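Side-chain contacts in argininosuccinate lyase (Chelativorans sp., PDB 6RXA), which is a carbon-nitrogen lyase of the aspartase/fumarase superfamily, known as EDDS lyase, and probably cleaves argininosuccinate to fumarate and L-arginine: residues Met53-Gln57 with Gly58-Val62; Arg212-Thr215 with Ser216-Gly220; Pro41-Ser44 with Gln45-Arg48. The protein carries 2 engineered substitutions. One frame throughout, in Å; residues are numbered along the deposited sequence.

Interaction 1. Residues Met53-Gln57 with Gly58-Val62; sequences MLTEQ and GILTV
A Schellman motif ends helix 35-56, and Leu54 and Ile59 supply the apolar pair that spans it, one in the last turn and one just past the glycine. Gly58, at a positive phi of 77°, turns the chain back on itself; a side chain there would run into Gln57 O. Gly58 N donates to Thr55 O at 3.0 Å and Ile59 N to Leu54 O at 2.9 Å, the latter bond nearly in line with the carbonyl but bent at the hydrogen. Leu60 N reaches the same Leu54 O at 3.3 Å from above the carbonyl plane, with an almost straight N-H (166°), so two donors grip one oxygen.

Leu54 spreads its branches against the returning chain. With CG anti to the carbonyl carbon (chi1 -66°), CD2 meets Ile59 CD1 at 3.7 Å, while CD1 lies 3.9 Å from Leu60 CD1 and CB packs 3.8 Å from Leu60 CG. Ile59 CD1 also rests on Gln57 CB. Farther along, the side chains of Thr55 and Val62 cross at about a right angle, with Thr55 CG2 4.1 Å from Val62 CG2, and Thr55 OG1 is hydrogen-bonded to Val51 O and Ser65 OG. With an alanine in place of Leu54, the end of Ile59 and a methyl of Leu60 would probably lose the surfaces they lean on, leaving a gap between the last turn and the returning chain. Backbone N-H groups thus take up Leu54 O and Thr55 O in the last turn, and aliphatic branches fasten the reversed chain to it, a job that depends on their size and shape rather than on charge.

Interaction 2. Residues Arg212-Thr215 with Ser216-Gly220; sequences RDRT and SALLG
Arg214 and Leu218, one turn apart, meet through their aliphatic parts. Arg214 CG stands anti to the backbone N (chi1 169°), and further bends at chi2 and chi3 curl the chain so that its methylenes lie on the leucine: CD is 3.8 Å from Leu218 CD1. The guanidinium swings toward Ala217, three residues on, NH2 lying 4.0 Å from Ala217 CB at an oblique angle. Thr215 and Leu219 run side by side and point the same way, Thr215 CG2 lying 4.2 Å from Leu219 CD1.

Main-chain bonds follow the alpha-helical pattern. Leu218 N to Arg214 O is 2.9 Å, Ala217 N to Asp213 O 3.0 Å and Ser216 N to Arg212 O 3.1 Å. Leu219 N to Thr215 O is weak, for here helix 212-218 ends in a Schellman motif: Gly220, with positive phi, donates its N to Ala217 O at 3.1 Å, and Phe221 N returns to Ser216 O.

Polar side-chain ends find partners elsewhere. Arg214 NE forms a salt bridge with Glu56 at the end of helix 35-56. The buried Arg212 guanidinium donates to Val225 O, Leu198 O and Val226 O, and also to Lys446 O of the second subunit, whose Lys446 NZ forms a salt bridge with Asp213 OD2.

Interaction 3. Residues Pro41-Ser44 with Gln45-Arg48; sequences PYDS and QIHR
Four successive i-to-i+4 bonds join 41-44 to 45-48 within helix 35-56, from Gln45 N to Pro41 O through Ile46 N to Tyr42 O and His47 N to Asp43 O (both 2.9 Å) to a weak one from Arg48 N to Ser44 O. The helix is kinked here: the N of Pro41, which carries no hydrogen, and that of Tyr42 make no bond to the turn before.

Asp43 O does double duty, for besides taking His47 N it sits over the centre of one face of the His47 imidazole, 3.2 Å above the ring plane. His47 ND1 is hydrogen-bonded to Arg110 NH1, and Tyr91 meets the ring with the planes at about 35°. The Asp43 side chain is about 8 Å from that of Arg112, which binds fumarate and succinate. Ser44 O is shared as well: Arg48 NH1 approaches it with the guanidinium edge, in a weak bond of 3.1 Å. The arginine chain runs extended from CG to NE, and a chi4 of 78° turns NH1 back to the serine carbonyl. Asp76, on helix 62-79, takes both Arg48 NH2 and Ser44 OG, one carboxylate holding both. Gln45 CG lies 3.5 Å from Pro41 O, and a bend at chi2 (-62°) folds the amide back so that a water bridges the turn, donating to Pro41 O at 2.7 Å and accepting from Gln45 NE2 at 3.2 Å.

Carbonyls that already accept a helical N-H thus meet a ring face, a guanidinium edge or a water too, which probably helps fix how the side chains of His47, Arg48 and Gln45 are turned.

How the interactions relate
All three contacts are local, and interactions 1 and 3 share helix 35-56, their centres about 17 Å apart without touching. Interaction 3 lies in its middle, partly buried against helices 62-79 and 112-147, and relies on polar groups; interaction 1 is the more exposed end of the helix, joined by backbone hydrogen bonds and aliphatic branches. Interaction 2 is the most buried and belongs to helix 212-218, which lies beside helix 35-56 and touches both other contacts: Met53 packs on Thr215, and Leu219 packs on Ile46. Schellman turns close helices in interactions 1 and 2, whereas the helix of interaction 3 runs on. Among the three, interaction 2 alone reaches another subunit.

Interaction 1. Residues Met53-Gln57 with Gly58-Val62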
# COMPACT_ATOMS: atom_id res chain seq x y z
N MET A 53 -0.91 -4.75 42.51
CA MET A 53 -2.20 -5.44 42.47
C MET A 53 -2.12 -6.82 43.10
O MET A 53 -3.02 -7.21 43.85
CB MET A 53 -2.70 -5.51 41.02
CG MET A 53 -4.03 -6.23 40.85
SD MET A 53 -3.84 -8.02 40.66
CE MET A 53 -2.94 -8.11 39.11
N LEU A 54 -1.06 -7.58 42.80
CA LEU A 54 -0.94 -8.90 43.41
C LEU A 54 -0.88 -8.79 44.92
O LEU A 54 -1.34 -9.69 45.64
CB LEU A 54 0.30 -9.62 42.93
CG LEU A 54 0.40 -10.04 41.47
CD1 LEU A 54 1.72 -10.74 41.22
CD2 LEU A 54 -0.76 -10.95 41.10
N THR A 55 -0.30 -7.70 45.43
CA THR A 55 -0.21 -7.49 46.87
C THR A 55 -1.59 -7.19 47.45
O THR A 55 -1.98 -7.77 48.47
CB THR A 55 0.74 -6.33 47.16
OG1 THR A 55 1.96 -6.53 46.45
CG2 THR A 55 1.07 -6.30 48.67
N GLU A 56 -2.36 -6.30 46.80
CA GLU A 56 -3.72 -6.04 47.24
C GLU A 56 -4.54 -7.33 47.28
O GLU A 56 -5.39 -7.50 48.16
CB GLU A 56 -4.42 -5.05 46.29
CG GLU A 56 -3.81 -3.66 46.25
CD GLU A 56 -4.72 -2.64 45.58
OE1 GLU A 56 -4.38 -1.43 45.60
OE2 GLU A 56 -5.78 -3.03 45.04
N GLN A 57 -4.30 -8.23 46.33
CA GLN A 57 -5.07 -9.47 46.23
C GLN A 57 -4.56 -10.56 47.16
O GLN A 57 -5.15 -11.65 47.18
CB GLN A 57 -5.06 -9.98 44.78
CG GLN A 57 -5.73 -9.04 43.80
CD GLN A 57 -7.16 -8.75 44.18
OE1 GLN A 57 -7.46 -7.73 44.79
NE2 GLN A 57 -8.05 -9.67 43.84
N GLY A 58 -3.49 -10.31 47.91
CA GLY A 58 -2.94 -11.31 48.80
C GLY A 58 -2.13 -12.39 48.13
O GLY A 58 -1.75 -13.37 48.79
N ILE A 59 -1.87 -12.26 46.83
CA ILE A 59 -1.07 -13.25 46.12
C ILE A 59 0.40 -13.12 46.51
O ILE A 59 1.11 -14.12 46.65
CB ILE A 59 -1.30 -13.10 44.60
CG1 ILE A 59 -2.75 -13.47 44.28
CG2 ILE A 59 -0.34 -13.96 43.82
CD1 ILE A 59 -3.19 -13.13 42.88
N LEU A 60 0.87 -11.89 46.71
CA LEU A 60 2.19 -11.63 47.26
C LEU A 60 2.02 -11.03 48.64
O LEU A 60 1.09 -10.25 48.88
CB LEU A 60 2.97 -10.62 46.42
CG LEU A 60 3.25 -10.99 44.97
CD1 LEU A 60 3.94 -9.81 44.28
CD2 LEU A 60 4.12 -12.24 44.86
N THR A 61 2.92 -11.38 49.55
CA THR A 61 3.00 -10.67 50.82
C THR A 61 3.63 -9.30 50.61
O THR A 61 4.30 -9.03 49.61
CB THR A 61 3.86 -11.46 51.81
OG1 THR A 61 5.21 -11.50 51.35
CG2 THR A 61 3.34 -12.88 51.95
N VAL A 62 3.41 -8.41 51.58
CA VAL A 62 4.06 -7.10 51.52
C VAL A 62 5.58 -7.27 51.49
O VAL A 62 6.29 -6.51 50.82
CB VAL A 62 3.60 -6.21 52.69
CG1 VAL A 62 4.39 -4.91 52.72
CG2 VAL A 62 2.12 -5.91 52.57

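Interaction 2. Residues Arg212-Thr215 with Ser216-Gly220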
# COMPACT_ATOMS: atom_id res chain seq x y z
N ARG A 212 -8.43 -6.96 37.71
CA ARG A 212 -8.01 -6.31 36.48
C ARG A 212 -8.28 -4.82 36.49
O ARG A 212 -7.54 -4.05 35.88
CB ARG A 212 -8.72 -6.98 35.30
CG ARG A 212 -8.39 -8.45 35.12
CD ARG A 212 -8.93 -8.98 33.78
NE ARG A 212 -8.40 -8.19 32.68
CZ ARG A 212 -8.99 -8.03 31.49
NH1 ARG A 212 -10.15 -8.63 31.22
NH2 ARG A 212 -8.41 -7.26 30.58
N ASP A 213 -9.33 -4.39 37.20
CA ASP A 213 -9.63 -2.97 37.28
C ASP A 213 -8.57 -2.21 38.06
O ASP A 213 -8.30 -1.04 37.75
CB ASP A 213 -11.00 -2.77 37.93
CG ASP A 213 -12.15 -3.22 37.04
OD1 ASP A 213 -12.08 -2.99 35.82
OD2 ASP A 213 -13.12 -3.81 37.57
N ARG A 214 -7.95 -2.83 39.07
CA ARG A 214 -6.92 -2.13 39.84
C ARG A 214 -5.67 -1.90 38.99
O ARG A 214 -5.10 -0.80 38.98
CB ARG A 214 -6.58 -2.91 41.10
CG ARG A 214 -5.32 -2.41 41.86
CD ARG A 214 -5.50 -1.05 42.54
NE ARG A 214 -6.78 -0.97 43.24
CZ ARG A 214 -7.68 -0.01 43.06
NH1 ARG A 214 -8.82 -0.05 43.73
NH2 ARG A 214 -7.44 1.00 42.22
N THR A 215 -5.20 -2.94 38.31
CA THR A 215 -4.00 -2.78 37.49
C THR A 215 -4.24 -1.70 36.44
O THR A 215 -3.37 -0.86 36.19
CB THR A 215 -3.66 -4.11 36.81
OG1 THR A 215 -3.89 -5.18 37.73
CG2 THR A 215 -2.22 -4.12 36.37
N SER A 216 -5.43 -1.72 35.84
CA SER A 216 -5.81 -0.73 34.83
C SER A 216 -5.77 0.68 35.40
O SER A 216 -5.17 1.58 34.81
CB SER A 216 -7.21 -1.08 34.33
OG SER A 216 -7.66 -0.16 33.36
N ALA A 217 -6.36 0.88 36.58
CA ALA A 217 -6.38 2.20 37.20
C ALA A 217 -4.98 2.67 37.55
O ALA A 217 -4.65 3.85 37.36
CB ALA A 217 -7.27 2.15 38.44
N LEU A 218 -4.15 1.78 38.09
CA LEU A 218 -2.79 2.16 38.47
C LEU A 218 -1.97 2.62 37.27
O LEU A 218 -1.02 3.40 37.44
CB LEU A 218 -2.12 0.96 39.14
CG LEU A 218 -2.56 0.69 40.59
CD1 LEU A 218 -2.06 -0.68 41.02
CD2 LEU A 218 -2.03 1.79 41.50
N LEU A 219 -2.32 2.15 36.07
CA LEU A 219 -1.60 2.47 34.84
C LEU A 219 -2.31 3.53 34.01
O LEU A 219 -1.92 3.76 32.87
CB LEU A 219 -1.35 1.21 34.02
CG LEU A 219 -0.43 0.19 34.70
CD1 LEU A 219 -0.54 -1.15 34.00
CD2 LEU A 219 1.01 0.66 34.70
N GLY A 220 -3.34 4.17 34.56
CA GLY A 220 -3.99 5.27 33.87
C GLY A 220 -4.96 4.92 32.77
O GLY A 220 -5.42 5.82 32.07

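Interaction 3. Residues Pro41-Ser44 with Gln45-Arg48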
# COMPACT_ATOMS: atom_id res chain seq x y z
N PRO A 41 10.43 1.52 29.37
CA PRO A 41 10.01 2.20 30.61
C PRO A 41 8.57 1.94 30.98
O PRO A 41 8.24 1.93 32.17
CB PRO A 41 10.30 3.68 30.34
CG PRO A 41 10.56 3.79 28.89
CD PRO A 41 11.02 2.45 28.40
N TYR A 42 7.70 1.75 29.99
CA TYR A 42 6.31 1.41 30.28
C TYR A 42 6.19 -0.01 30.82
O TYR A 42 5.43 -0.26 31.76
CB TYR A 42 5.45 1.59 29.02
CG TYR A 42 5.49 3.01 28.51
CD1 TYR A 42 4.72 4.00 29.10
CD2 TYR A 42 6.33 3.37 27.47
CE1 TYR A 42 4.77 5.32 28.65
CE2 TYR A 42 6.37 4.69 27.01
CZ TYR A 42 5.60 5.65 27.61
OH TYR A 42 5.66 6.95 27.14
N ASP A 43 6.93 -0.95 30.23
CA ASP A 43 6.99 -2.30 30.79
C ASP A 43 7.38 -2.26 32.26
O ASP A 43 6.81 -3.00 33.08
CB ASP A 43 7.99 -3.17 30.02
CG ASP A 43 7.44 -3.70 28.70
OD1 ASP A 43 6.32 -3.33 28.30
OD2 ASP A 43 8.14 -4.51 28.06
N SER A 44 8.34 -1.40 32.63
CA SER A 44 8.78 -1.30 34.02
C SER A 44 7.67 -0.78 34.92
O SER A 44 7.53 -1.22 36.07
CB SER A 44 10.02 -0.42 34.12
OG SER A 44 11.17 -1.12 33.68
N GLN A 45 6.87 0.17 34.43
CA GLN A 45 5.71 0.62 35.17
C GLN A 45 4.69 -0.50 35.32
O GLN A 45 4.08 -0.66 36.39
CB GLN A 45 5.08 1.83 34.47
CG GLN A 45 5.93 3.08 34.58
CD GLN A 45 6.12 3.54 36.01
OE1 GLN A 45 5.18 4.00 36.66
NE2 GLN A 45 7.35 3.41 36.51
N ILE A 46 4.50 -1.30 34.27
CA ILE A 46 3.57 -2.42 34.35
C ILE A 46 4.00 -3.42 35.42
O ILE A 46 3.17 -3.94 36.17
CB ILE A 46 3.41 -3.07 32.96
CG1 ILE A 46 2.67 -2.10 32.03
CG2 ILE A 46 2.72 -4.42 33.08
CD1 ILE A 46 2.76 -2.50 30.56
N HIS A 47 5.31 -3.71 35.50
CA HIS A 47 5.76 -4.63 36.54
C HIS A 47 5.35 -4.12 37.92
O HIS A 47 4.90 -4.90 38.77
CB HIS A 47 7.28 -4.79 36.51
CG HIS A 47 7.81 -5.30 35.22
ND1 HIS A 47 7.11 -6.16 34.40
CD2 HIS A 47 8.98 -5.05 34.58
CE1 HIS A 47 7.83 -6.42 33.32
NE2 HIS A 47 8.96 -5.75 33.40
N ARG A 48 5.53 -2.83 38.16
CA ARG A 48 5.17 -2.25 39.45
C ARG A 48 3.67 -2.34 39.69
O ARG A 48 3.24 -2.74 40.78
CB ARG A 48 5.66 -0.81 39.52
CG ARG A 48 7.18 -0.70 39.59
CD ARG A 48 7.64 0.74 39.57
NE ARG A 48 9.08 0.84 39.84
CZ ARG A 48 10.03 0.58 38.95
NH1 ARG A 48 9.72 0.19 37.72
NH2 ARG A 48 11.30 0.69 39.29
O HOH W 1 9.50 3.27 34.21